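DUF1491 domain-containing protein (Caulobacter crescentus, PDB 4GOQ) is of unknown function, a small single-domain alpha/beta protein in which two helices pack against a mixed beta-sheet. Local coordinates at residues A[53-58]-A[63-68]; A[37-42]-A[102-107]; A[12-17]-A[22-27]. All coordinates share one frame; numbering follows the deposited sequence.

Interaction 1. Residues A[53-58]-A[63-68]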
ATOM      1  N   SER A  53       1.492  -4.194  -3.879  1.00 24.46           N
ATOM      2  CA  SER A  53       2.909  -4.415  -3.566  1.00 23.53           C
ATOM      3  C   SER A  53       3.770  -3.902  -4.730  1.00 28.14           C
ATOM      4  O   SER A  53       3.288  -3.706  -5.851  1.00 26.53           O
ATOM      5  CB  SER A  53       3.227  -5.873  -3.246  1.00 26.03           C
ATOM      6  OG  SER A  53       3.058  -6.698  -4.391  1.00 34.41           O
ATOM      7  N   GLU A  54       5.041  -3.662  -4.449  1.00 29.55           N
ATOM      8  CA  GLU A  54       5.977  -3.091  -5.417  1.00 30.99           C
ATOM      9  C   GLU A  54       6.483  -4.087  -6.436  1.00 35.60           C
ATOM     10  O   GLU A  54       6.794  -5.223  -6.107  1.00 36.33           O
ATOM     11  CB  GLU A  54       7.172  -2.497  -4.679  1.00 32.79           C
ATOM     12  CG  GLU A  54       6.809  -1.419  -3.684  1.00 39.28           C
ATOM     13  CD  GLU A  54       7.998  -0.823  -2.954  1.00 57.69           C
ATOM     14  OE1 GLU A  54       8.815  -0.116  -3.585  1.00 62.93           O
ATOM     15  OE2 GLU A  54       8.114  -1.068  -1.739  1.00 53.41           O
ATOM     16  N   ALA A  55       6.600  -3.645  -7.674  1.00 33.48           N
ATOM     17  CA  ALA A  55       7.170  -4.420  -8.768  1.00 34.69           C
ATOM     18  C   ALA A  55       7.991  -3.495  -9.654  1.00 40.97           C
ATOM     19  O   ALA A  55       7.947  -2.274  -9.469  1.00 39.53           O
ATOM     20  CB  ALA A  55       6.086  -5.116  -9.573  1.00 35.66           C
ATOM     21  N   THR A  56       8.762  -4.074 -10.598  1.00 41.81           N
ATOM     22  CA  THR A  56       9.599  -3.306 -11.527  1.00 44.03           C
ATOM     23  C   THR A  56       9.497  -3.833 -12.946  1.00 52.85           C
ATOM     24  O   THR A  56       9.325  -5.041 -13.168  1.00 52.31           O
ATOM     25  CB  THR A  56      11.077  -3.327 -11.119  1.00 51.81           C
ATOM     26  OG1 THR A  56      11.481  -4.691 -10.994  1.00 57.36           O
ATOM     27  CG2 THR A  56      11.366  -2.544  -9.835  1.00 46.55           C
ATOM     28  N   ARG A  57       9.665  -2.919 -13.904  1.00 51.58           N
ATOM     29  CA  ARG A  57       9.681  -3.239 -15.325  1.00 53.55           C
ATOM     30  C   ARG A  57      11.134  -3.545 -15.719  1.00 61.87           C
ATOM     31  O   ARG A  57      12.059  -3.142 -14.996  1.00 60.63           O
ATOM     32  CB  ARG A  57       9.104  -2.050 -16.124  1.00 51.52           C
ATOM     33  CG  ARG A  57       7.582  -1.913 -16.010  1.00 51.62           C
ATOM     34  CD  ARG A  57       6.881  -2.405 -17.263  1.00 51.62           C
ATOM     35  NE  ARG A  57       7.264  -1.606 -18.426  1.00 55.70           N
ATOM     36  CZ  ARG A  57       6.730  -1.718 -19.636  1.00 72.88           C
ATOM     37  NH1 ARG A  57       5.761  -2.596 -19.863  1.00 56.86           N
ATOM     38  NH2 ARG A  57       7.159  -0.953 -20.630  1.00 67.86           N
ATOM     39  N   GLY A  58      11.322  -4.214 -16.864  1.00 62.38           N
ATOM     40  CA  GLY A  58      12.637  -4.574 -17.401  1.00 64.75           C
ATOM     41  C   GLY A  58      13.609  -3.430 -17.659  1.00 71.66           C
ATOM     42  O   GLY A  58      14.683  -3.657 -18.225  1.00 73.78           O
ATOM     43  N   PHE A  63       6.265   0.142 -10.408  1.00 31.32           N
ATOM     44  CA  PHE A  63       4.824   0.092 -10.569  1.00 28.92           C
ATOM     45  C   PHE A  63       4.228  -0.745  -9.427  1.00 30.13           C
ATOM     46  O   PHE A  63       4.964  -1.376  -8.657  1.00 30.36           O
ATOM     47  CB  PHE A  63       4.418  -0.411 -11.962  1.00 31.55           C
ATOM     48  CG  PHE A  63       4.549  -1.903 -12.229  1.00 34.18           C
ATOM     49  CD1 PHE A  63       5.728  -2.433 -12.746  1.00 38.51           C
ATOM     50  CD2 PHE A  63       3.470  -2.755 -12.041  1.00 34.42           C
ATOM     51  CE1 PHE A  63       5.836  -3.807 -13.017  1.00 39.12           C
ATOM     52  CE2 PHE A  63       3.585  -4.125 -12.293  1.00 37.87           C
ATOM     53  CZ  PHE A  63       4.756  -4.635 -12.817  1.00 37.21           C
ATOM     54  N   TRP A  64       2.918  -0.667  -9.266  1.00 25.27           N
ATOM     55  CA  TRP A  64       2.234  -1.423  -8.210  1.00 24.83           C
ATOM     56  C   TRP A  64       1.428  -2.583  -8.793  1.00 30.18           C
ATOM     57  O   TRP A  64       0.687  -2.419  -9.756  1.00 31.25           O
ATOM     58  CB  TRP A  64       1.329  -0.496  -7.385  1.00 22.90           C
ATOM     59  CG  TRP A  64       2.110   0.570  -6.667  1.00 23.73           C
ATOM     60  CD1 TRP A  64       2.461   1.800  -7.143  1.00 26.56           C
ATOM     61  CD2 TRP A  64       2.728   0.443  -5.378  1.00 24.08           C
ATOM     62  NE1 TRP A  64       3.221   2.477  -6.200  1.00 25.93           N
ATOM     63  CE2 TRP A  64       3.388   1.663  -5.102  1.00 27.56           C
ATOM     64  CE3 TRP A  64       2.727  -0.567  -4.397  1.00 25.40           C
ATOM     65  CZ2 TRP A  64       4.127   1.860  -3.926  1.00 27.22           C
ATOM     66  CZ3 TRP A  64       3.436  -0.362  -3.224  1.00 27.28           C
ATOM     67  CH2 TRP A  64       4.088   0.853  -2.974  1.00 27.64           C
HETATM   68  N   MSE A  65       1.592  -3.752  -8.210  1.00 28.43           N
HETATM   69  CA  MSE A  65       0.901  -4.976  -8.622  0.50 26.97           C
HETATM   70  C   MSE A  65      -0.013  -5.399  -7.479  1.00 29.66           C
HETATM   71  O   MSE A  65       0.211  -4.959  -6.351  1.00 27.11           O
HETATM   72  CB  MSE A  65       1.909  -6.101  -9.016  0.50 28.69           C
HETATM   73  CG  MSE A  65       2.842  -6.580  -7.879  0.50 34.12           C
HETATM   74 SE   MSE A  65       4.141  -8.011  -8.378  0.38 41.80          SE
HETATM   75  CE  MSE A  65       4.460  -8.743  -6.645  0.50 38.69           C
ATOM     76  N   GLN A  66      -1.007  -6.255  -7.746  1.00 27.46           N
ATOM     77  CA  GLN A  66      -1.886  -6.812  -6.702  1.00 28.02           C
ATOM     78  C   GLN A  66      -1.454  -8.251  -6.500  1.00 31.61           C
ATOM     79  O   GLN A  66      -1.638  -9.073  -7.397  1.00 32.01           O
ATOM     80  CB  GLN A  66      -3.377  -6.684  -7.045  1.00 29.66           C
ATOM     81  CG  GLN A  66      -3.802  -5.217  -7.107  1.00 29.74           C
ATOM     82  CD  GLN A  66      -5.240  -5.085  -7.494  1.00 38.39           C
ATOM     83  OE1 GLN A  66      -6.124  -5.615  -6.830  1.00 31.14           O
ATOM     84  NE2 GLN A  66      -5.506  -4.385  -8.588  1.00 33.86           N
ATOM     85  N   PRO A  67      -0.745  -8.539  -5.389  1.00 27.25           N
ATOM     86  CA  PRO A  67      -0.220  -9.908  -5.187  1.00 26.76           C
ATOM     87  C   PRO A  67      -1.286 -10.909  -4.745  1.00 28.93           C
ATOM     88  O   PRO A  67      -1.048 -12.116  -4.734  1.00 28.70           O
ATOM     89  CB  PRO A  67       0.824  -9.715  -4.091  1.00 27.08           C
ATOM     90  CG  PRO A  67       0.308  -8.558  -3.283  1.00 31.36           C
ATOM     91  CD  PRO A  67      -0.400  -7.645  -4.256  1.00 27.19           C
ATOM     92  N   VAL A  68      -2.453 -10.396  -4.370  1.00 24.91           N
ATOM     93  CA  VAL A  68      -3.617 -11.172  -3.927  1.00 25.35           C
ATOM     94  C   VAL A  68      -4.849 -10.322  -4.271  1.00 28.30           C
ATOM     95  O   VAL A  68      -4.788  -9.091  -4.172  1.00 27.38           O
ATOM     96  CB  VAL A  68      -3.550 -11.578  -2.420  1.00 28.78           C
ATOM     97  CG1 VAL A  68      -3.348 -10.357  -1.529  1.00 29.39           C
ATOM     98  CG2 VAL A  68      -4.793 -12.385  -1.979  1.00 28.20           C
TER

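Interaction 2. Residues A[37-42]-A[102-107]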
ATOM      1  N   VAL A  37       7.044  -1.661   0.727  1.00 26.14           N
ATOM      2  CA  VAL A  37       5.750  -1.145   1.181  1.00 24.52           C
ATOM      3  C   VAL A  37       4.589  -1.966   0.607  1.00 28.34           C
ATOM      4  O   VAL A  37       4.598  -2.303  -0.576  1.00 28.36           O
ATOM      5  CB  VAL A  37       5.546   0.362   0.806  1.00 27.95           C
ATOM      6  CG1 VAL A  37       4.211   0.893   1.341  1.00 28.15           C
ATOM      7  CG2 VAL A  37       6.693   1.247   1.308  1.00 27.60           C
ATOM      8  N   LEU A  38       3.600  -2.281   1.470  1.00 25.56           N
ATOM      9  CA  LEU A  38       2.310  -2.848   1.102  1.00 24.77           C
ATOM     10  C   LEU A  38       1.289  -1.765   1.320  1.00 26.24           C
ATOM     11  O   LEU A  38       1.258  -1.186   2.395  1.00 26.80           O
ATOM     12  CB  LEU A  38       1.906  -4.083   1.943  1.00 26.70           C
ATOM     13  CG  LEU A  38       2.532  -5.433   1.681  1.00 33.83           C
ATOM     14  CD1 LEU A  38       1.789  -6.506   2.503  1.00 32.43           C
ATOM     15  CD2 LEU A  38       2.490  -5.813   0.181  1.00 38.48           C
ATOM     16  N   VAL A  39       0.419  -1.514   0.345  1.00 23.78           N
ATOM     17  CA  VAL A  39      -0.639  -0.526   0.512  1.00 23.17           C
ATOM     18  C   VAL A  39      -1.982  -1.237   0.429  1.00 25.83           C
ATOM     19  O   VAL A  39      -2.260  -1.884  -0.574  1.00 25.69           O
ATOM     20  CB  VAL A  39      -0.550   0.633  -0.521  1.00 25.62           C
ATOM     21  CG1 VAL A  39      -1.716   1.617  -0.356  1.00 25.66           C
ATOM     22  CG2 VAL A  39       0.788   1.351  -0.424  1.00 25.11           C
ATOM     23  N   LYS A  40      -2.793  -1.114   1.479  1.00 24.06           N
ATOM     24  CA  LYS A  40      -4.152  -1.661   1.526  1.00 23.77           C
ATOM     25  C   LYS A  40      -5.118  -0.513   1.307  1.00 28.66           C
ATOM     26  O   LYS A  40      -5.205   0.364   2.153  1.00 28.86           O
ATOM     27  CB  LYS A  40      -4.408  -2.338   2.879  1.00 25.55           C
ATOM     28  CG  LYS A  40      -5.800  -2.993   2.971  1.00 27.07           C
ATOM     29  CD  LYS A  40      -5.946  -3.516   4.423  1.00 31.61           C
ATOM     30  CE  LYS A  40      -7.271  -4.098   4.716  1.00 42.03           C
ATOM     31  NZ  LYS A  40      -7.438  -4.287   6.192  1.00 32.30           N
ATOM     32  N   ALA A  41      -5.829  -0.498   0.170  1.00 26.85           N
ATOM     33  CA  ALA A  41      -6.772   0.575  -0.140  1.00 25.43           C
ATOM     34  C   ALA A  41      -8.193   0.058   0.054  1.00 27.88           C
ATOM     35  O   ALA A  41      -8.601  -0.878  -0.618  1.00 26.76           O
ATOM     36  CB  ALA A  41      -6.553   1.068  -1.565  1.00 25.47           C
ATOM     37  N   VAL A  42      -8.907   0.617   1.024  1.00 27.05           N
ATOM     38  CA  VAL A  42     -10.258   0.173   1.369  1.00 29.74           C
ATOM     39  C   VAL A  42     -11.258   1.159   0.800  1.00 37.28           C
ATOM     40  O   VAL A  42     -11.152   2.362   1.066  1.00 36.28           O
ATOM     41  CB  VAL A  42     -10.446  -0.008   2.913  1.00 33.54           C
ATOM     42  CG1 VAL A  42     -11.880  -0.440   3.256  1.00 34.55           C
ATOM     43  CG2 VAL A  42      -9.437  -1.003   3.484  1.00 32.30           C
ATOM     44  N   HIS A 102      -6.321   4.926  -3.991  1.00 29.12           N
ATOM     45  CA  HIS A 102      -5.092   4.481  -3.353  1.00 26.91           C
ATOM     46  C   HIS A 102      -4.072   5.641  -3.200  1.00 28.20           C
ATOM     47  O   HIS A 102      -3.095   5.469  -2.465  1.00 27.45           O
ATOM     48  CB  HIS A 102      -4.472   3.301  -4.124  1.00 26.50           C
ATOM     49  CG  HIS A 102      -4.365   3.573  -5.597  1.00 28.63           C
ATOM     50  ND1 HIS A 102      -3.491   4.505  -6.093  1.00 28.89           N
ATOM     51  CD2 HIS A 102      -5.080   3.051  -6.622  1.00 29.67           C
ATOM     52  CE1 HIS A 102      -3.664   4.504  -7.405  1.00 28.59           C
ATOM     53  NE2 HIS A 102      -4.618   3.646  -7.770  1.00 28.97           N
ATOM     54  N   PHE A 103      -4.260   6.797  -3.921  1.00 25.18           N
ATOM     55  CA  PHE A 103      -3.369   7.985  -3.868  1.00 24.49           C
ATOM     56  C   PHE A 103      -1.908   7.684  -4.291  1.00 26.55           C
ATOM     57  O   PHE A 103      -0.991   8.455  -3.980  1.00 25.44           O
ATOM     58  CB  PHE A 103      -3.394   8.628  -2.454  1.00 25.81           C
ATOM     59  CG  PHE A 103      -4.786   9.098  -2.090  1.00 27.84           C
ATOM     60  CD1 PHE A 103      -5.277  10.313  -2.562  1.00 30.09           C
ATOM     61  CD2 PHE A 103      -5.634   8.295  -1.328  1.00 29.15           C
ATOM     62  CE1 PHE A 103      -6.569  10.743  -2.222  1.00 30.54           C
ATOM     63  CE2 PHE A 103      -6.924   8.727  -0.994  1.00 31.58           C
ATOM     64  CZ  PHE A 103      -7.380   9.948  -1.438  1.00 28.81           C
ATOM     65  N   LEU A 104      -1.697   6.585  -5.014  1.00 23.12           N
ATOM     66  CA  LEU A 104      -0.347   6.235  -5.481  1.00 22.99           C
ATOM     67  C   LEU A 104      -0.027   7.023  -6.732  1.00 26.87           C
ATOM     68  O   LEU A 104      -0.878   7.115  -7.617  1.00 28.05           O
ATOM     69  CB  LEU A 104      -0.251   4.719  -5.757  1.00 22.99           C
ATOM     70  CG  LEU A 104      -0.469   3.820  -4.512  1.00 27.37           C
ATOM     71  CD1 LEU A 104      -0.703   2.356  -4.911  1.00 27.80           C
ATOM     72  CD2 LEU A 104       0.667   3.994  -3.503  1.00 26.18           C
ATOM     73  N   THR A 105       1.196   7.560  -6.841  1.00 23.23           N
ATOM     74  CA  THR A 105       1.548   8.348  -8.050  1.00 24.40           C
ATOM     75  C   THR A 105       2.145   7.476  -9.152  1.00 31.23           C
ATOM     76  O   THR A 105       2.083   7.859 -10.316  1.00 32.15           O
ATOM     77  CB  THR A 105       2.485   9.510  -7.731  1.00 31.58           C
ATOM     78  OG1 THR A 105       3.740   9.012  -7.263  1.00 30.42           O
ATOM     79  CG2 THR A 105       1.890  10.484  -6.733  1.00 31.50           C
ATOM     80  N   GLU A 106       2.751   6.331  -8.788  1.00 28.54           N
ATOM     81  CA  GLU A 106       3.359   5.399  -9.747  1.00 28.49           C
ATOM     82  C   GLU A 106       2.263   4.605 -10.461  1.00 30.34           C
ATOM     83  O   GLU A 106       1.176   4.456  -9.903  1.00 29.40           O
ATOM     84  CB  GLU A 106       4.338   4.429  -9.042  1.00 29.95           C
ATOM     85  CG  GLU A 106       5.455   5.093  -8.233  1.00 31.71           C
ATOM     86  CD  GLU A 106       5.087   5.550  -6.834  1.00 40.97           C
ATOM     87  OE1 GLU A 106       3.977   5.215  -6.357  1.00 29.95           O
ATOM     88  OE2 GLU A 106       5.891   6.300  -6.233  1.00 29.39           O
ATOM     89  N   PRO A 107       2.539   4.018 -11.648  1.00 29.51           N
ATOM     90  CA  PRO A 107       1.508   3.221 -12.328  1.00 29.47           C
ATOM     91  C   PRO A 107       1.072   2.015 -11.512  1.00 32.38           C
ATOM     92  O   PRO A 107       1.846   1.431 -10.746  1.00 29.83           O
ATOM     93  CB  PRO A 107       2.198   2.782 -13.623  1.00 31.93           C
ATOM     94  CG  PRO A 107       3.263   3.798 -13.857  1.00 35.94           C
ATOM     95  CD  PRO A 107       3.767   4.096 -12.464  1.00 31.27           C
TER

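Interaction 3. Residues A[12-17]-A[22-27]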
ATOM      1  N   ALA A  12       4.715  11.332   2.168  1.00 25.62           N
ATOM      2  CA  ALA A  12       4.038  11.972   1.040  1.00 24.45           C
ATOM      3  C   ALA A  12       2.688  11.280   0.760  1.00 26.05           C
ATOM      4  O   ALA A  12       1.702  11.947   0.459  1.00 24.42           O
ATOM      5  CB  ALA A  12       4.919  11.912  -0.207  1.00 24.35           C
ATOM      6  N   LEU A  13       2.660   9.942   0.813  1.00 24.90           N
ATOM      7  CA  LEU A  13       1.419   9.191   0.553  1.00 24.22           C
ATOM      8  C   LEU A  13       0.336   9.538   1.607  1.00 28.82           C
ATOM      9  O   LEU A  13      -0.809   9.868   1.241  1.00 26.85           O
ATOM     10  CB  LEU A  13       1.702   7.686   0.536  1.00 23.88           C
ATOM     11  CG  LEU A  13       0.449   6.747   0.459  1.00 25.90           C
ATOM     12  CD1 LEU A  13      -0.277   6.892  -0.908  1.00 25.97           C
ATOM     13  CD2 LEU A  13       0.883   5.298   0.593  1.00 25.25           C
ATOM     14  N   ILE A  14       0.718   9.509   2.900  1.00 26.32           N
ATOM     15  CA  ILE A  14      -0.185   9.839   4.027  1.00 27.40           C
ATOM     16  C   ILE A  14      -0.701  11.227   3.859  1.00 29.08           C
ATOM     17  O   ILE A  14      -1.909  11.447   3.932  1.00 29.13           O
ATOM     18  CB  ILE A  14       0.502   9.679   5.421  1.00 30.73           C
ATOM     19  CG1 ILE A  14       0.945   8.246   5.676  1.00 31.12           C
ATOM     20  CG2 ILE A  14      -0.381  10.220   6.567  1.00 32.55           C
ATOM     21  CD1 ILE A  14       1.931   8.174   6.873  1.00 39.78           C
ATOM     22  N   ARG A  15       0.201  12.180   3.602  1.00 27.71           N
ATOM     23  CA  ARG A  15      -0.150  13.577   3.429  1.00 28.88           C
ATOM     24  C   ARG A  15      -1.158  13.763   2.303  1.00 33.87           C
ATOM     25  O   ARG A  15      -2.175  14.426   2.501  1.00 34.53           O
ATOM     26  CB  ARG A  15       1.120  14.400   3.161  1.00 29.72           C
ATOM     27  CG  ARG A  15       0.862  15.765   2.600  1.00 35.91           C
ATOM     28  CD  ARG A  15       2.193  16.486   2.578  1.00 42.03           C
ATOM     29  NE  ARG A  15       2.157  17.673   1.736  1.00 43.47           N
ATOM     30  CZ  ARG A  15       1.670  18.847   2.117  1.00 54.35           C
ATOM     31  NH1 ARG A  15       1.112  18.986   3.318  1.00 38.12           N
ATOM     32  NH2 ARG A  15       1.695  19.878   1.290  1.00 42.11           N
ATOM     33  N   ARG A  16      -0.883  13.176   1.127  1.00 29.70           N
ATOM     34  CA  ARG A  16      -1.767  13.235  -0.031  1.00 28.89           C
ATOM     35  C   ARG A  16      -3.153  12.631   0.274  1.00 30.96           C
ATOM     36  O   ARG A  16      -4.171  13.197  -0.114  1.00 31.75           O
ATOM     37  CB  ARG A  16      -1.092  12.473  -1.199  1.00 29.49           C
ATOM     38  CG  ARG A  16      -1.645  12.732  -2.572  1.00 30.96           C
ATOM     39  CD  ARG A  16      -0.657  12.363  -3.681  1.00 25.71           C
ATOM     40  NE  ARG A  16      -0.077  11.021  -3.521  1.00 23.29           N
ATOM     41  CZ  ARG A  16       1.202  10.773  -3.234  1.00 30.70           C
ATOM     42  NH1 ARG A  16       2.065  11.776  -3.081  1.00 28.62           N
ATOM     43  NH2 ARG A  16       1.633   9.517  -3.118  1.00 24.68           N
ATOM     44  N   ALA A  17      -3.194  11.458   0.919  1.00 27.30           N
ATOM     45  CA  ALA A  17      -4.461  10.795   1.236  1.00 26.96           C
ATOM     46  C   ALA A  17      -5.271  11.652   2.195  1.00 33.24           C
ATOM     47  O   ALA A  17      -6.451  11.899   1.938  1.00 32.27           O
ATOM     48  CB  ALA A  17      -4.205   9.412   1.820  1.00 26.61           C
ATOM     49  N   ALA A  22      -9.113  11.114   2.868  1.00 33.61           N
ATOM     50  CA  ALA A  22      -9.064   9.714   3.249  1.00 34.55           C
ATOM     51  C   ALA A  22      -8.446   9.540   4.624  1.00 39.05           C
ATOM     52  O   ALA A  22      -7.827  10.456   5.144  1.00 38.91           O
ATOM     53  CB  ALA A  22      -8.286   8.912   2.211  1.00 34.70           C
ATOM     54  N   PHE A  23      -8.681   8.393   5.241  1.00 37.85           N
ATOM     55  CA  PHE A  23      -8.064   8.042   6.510  1.00 39.74           C
ATOM     56  C   PHE A  23      -6.821   7.224   6.101  1.00 40.97           C
ATOM     57  O   PHE A  23      -6.958   6.276   5.330  1.00 41.50           O
ATOM     58  CB  PHE A  23      -9.070   7.292   7.411  1.00 44.40           C
ATOM     59  CG  PHE A  23      -8.624   6.899   8.807  1.00 49.11           C
ATOM     60  CD1 PHE A  23      -8.150   7.854   9.701  1.00 54.83           C
ATOM     61  CD2 PHE A  23      -8.756   5.587   9.252  1.00 54.32           C
ATOM     62  CE1 PHE A  23      -7.749   7.493  10.995  1.00 57.13           C
ATOM     63  CE2 PHE A  23      -8.373   5.226  10.555  1.00 58.54           C
ATOM     64  CZ  PHE A  23      -7.868   6.182  11.416  1.00 57.16           C
ATOM     65  N   ALA A  24      -5.606   7.678   6.459  1.00 33.90           N
ATOM     66  CA  ALA A  24      -4.389   6.964   6.058  1.00 30.75           C
ATOM     67  C   ALA A  24      -3.535   6.730   7.275  1.00 33.27           C
ATOM     68  O   ALA A  24      -3.200   7.689   7.978  1.00 33.05           O
ATOM     69  CB  ALA A  24      -3.635   7.750   5.007  1.00 30.63           C
ATOM     70  N   THR A  25      -3.202   5.476   7.555  1.00 27.32           N
ATOM     71  CA  THR A  25      -2.396   5.208   8.741  0.50 27.02           C
ATOM     72  C   THR A  25      -1.325   4.158   8.439  1.00 27.69           C
ATOM     73  O   THR A  25      -1.448   3.358   7.518  1.00 27.48           O
ATOM     74  CB  THR A  25      -3.295   4.866   9.954  0.50 38.74           C
ATOM     75  OG1 THR A  25      -2.497   4.705  11.122  0.50 38.78           O
ATOM     76  CG2 THR A  25      -4.159   3.663   9.734  0.50 39.96           C
ATOM     77  N   VAL A  26      -0.257   4.228   9.188  1.00 25.81           N
ATOM     78  CA  VAL A  26       0.850   3.297   9.048  1.00 24.57           C
ATOM     79  C   VAL A  26       0.478   2.119   9.962  1.00 28.85           C
ATOM     80  O   VAL A  26       0.493   2.257  11.193  1.00 30.09           O
ATOM     81  CB  VAL A  26       2.201   3.962   9.411  1.00 28.10           C
ATOM     82  CG1 VAL A  26       3.310   2.909   9.494  1.00 28.03           C
ATOM     83  CG2 VAL A  26       2.564   5.043   8.381  1.00 26.90           C
ATOM     84  N   ALA A  27       0.118   0.988   9.355  1.00 25.39           N
ATOM     85  CA  ALA A  27      -0.262  -0.241  10.075  1.00 25.35           C
ATOM     86  C   ALA A  27       0.970  -1.028  10.477  1.00 27.88           C
ATOM     87  O   ALA A  27       0.907  -1.831  11.396  1.00 26.75           O
ATOM     88  CB  ALA A  27      -1.175  -1.095   9.225  1.00 25.75           C
TER

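Interaction 1. Residues A[53-58]-A[63-68]
F63 forms a hydrogen-bonded antiparallel pair with A55: F63 N donates to A55 O at 3.1 Å, and A55 N returns a bond to F63 O at 3.0 Å. With CG set between the backbone N and the carbonyl carbon (chi1 76°), the phenyl ring turns one face to A55 CB. This methyl makes a CH-pi contact, 3.8 Å from the ring centroid and 21° off the normal, displaced toward the rim near CZ. T56 C meets the ring edge at CE1 (3.7 Å), and R57 CG comes obliquely to CD1, its side chain crossing the ring at about a right angle. Cut back to an alanine here, the side chain is likely to leave A55 CB without the aromatic face it rests on and R57 CG without its neighbour.

W64 forms a non-hydrogen-bonded pair with E54, and the two side chains run side by side in the same direction; E54 CG lies 3.6 Å from W64 CZ3. The polar ends go elsewhere, W64 NE1 to E106, and the E54 carboxylate to V37 N and R62. These pairs belong to the beta hairpin of strands 48-56 and 62-65, which closes one margin of the mixed sheet; the short strand segments are strongly twisted against each other, 124° between their N-to-C directions, while the pairing stays continuous.

M65, a selenomethionine, restores hydrogen-bonded pairing: M65 N and S53 O are 2.9 Å apart, and S53 N reciprocates to M65 O. In the conformer described its SE lies 3.7 Å from A55 CB, a contact made less certain by a second modelled conformer. Farther on, P67 places its ring beside S53, with CG 3.5 Å from S53 OG, and it also touches Y79 of helix 74-86.

Interaction 2. Residues A[37-42]-A[102-107]
V39 meets L104 through one methyl each, V39 CG2 lying 4.1 Å from L104 CD2. The branch that touches is the one anti to the carbonyl carbon of V39, and the two side chains slide past each other in opposite directions. L104 lies on the face of the sheet that carries V39 and A41, where W9 of helix 6-19 and W64 also touch it.

K40, the next residue, belongs to the other face and forms salt bridges there with D77, E73 and E94. A41 brings the strand back to the loop: its methyl is 4.0 Å from H102 CB, and the same A41 CB lies 4.1 Å from H102 CA. The touch is therefore made by the root of the histidine, while the imidazole leads away from the strand. With CG of H102 between its own N and carbonyl carbon (chi1 50°) and the ring turned to a chi2 of 69°, ND1 comes to L104 N and accepts a hydrogen bond from it. This bond is 3.0 Å from L104 N to H102 ND1, with the donor only 7° out of the ring plane, and it fixes the rotation of the ring. F52 adds an edge-to-face contact to it.

All the contact between the segments is apolar. It is the arrangement of an alpha/beta sheet whose central strand 37-43 has one face covered partly by helix 6-19 and partly by an irregular C-terminal segment.

Interaction 3. Residues A[12-17]-A[22-27]
No flat group lies between I14 and A17 of the helix and A22, A24 and V26 of the strand, which meet through aliphatic carbons and one backbone bond. The guanidinium of R16, off to the side, has A12 O over one face, 3.5 Å above its plane and displaced toward the rim; its NE bonds to F103 O.

This is a helix-turn-strand unit: helix 6-19 ends, the chain reverses, and strand 23-28 runs back as an outermost strand of the mixed sheet. The short axes of helix 12-17 and strand 23-26 run nearly antiparallel, at 160°, and come within 7.8 Å, a close approach consistent with the small alanine side chains between them. A17 CB and A24 CB touch methyl to methyl at 3.6 Å, and A24 CB also lies 4.2 Å from I14 CA, directly against the helix backbone.

I14 bridges the wider part. Its CG1 branch is anti to the carbonyl carbon and extended beyond (chi2 165°), taking CD1 out to V26 CG2 at 3.5 Å, where the two side chains cross at about a right angle. The other branch, I14 CG2, stays over the strand backbone, 4.0 Å from A24 O. F103 packs on both A17 and A22 from the loop that follows strand 91-97.

At the turn, A22 CB lies 3.5 Å from A17 O, and A22 N donates to A17 O at 2.9 Å, approaching from above the carbonyl plane.

How the interactions relate
All three interactions reach the same sheet. Interaction 2 is the central one, its centre about 4 Å from that of the chain and V39 and A41 buried; interactions 1 and 3 lie about 11 and 10 Å out, at the outermost strands on opposite sides of the chain's centre, and interaction 1 includes the exposed T56 and R57. Their chemistry differs accordingly: interaction 1 is built on a ladder of backbone hydrogen bonds, interaction 3 on methyl packing with a single such bond, and interaction 2 on side-chain packing alone. The 102-107 segment connects them, through a probable hydrogen bond from W64 N to P107 O (2.8 Å) and through H102 O, 3.5 Å from L13 CD1.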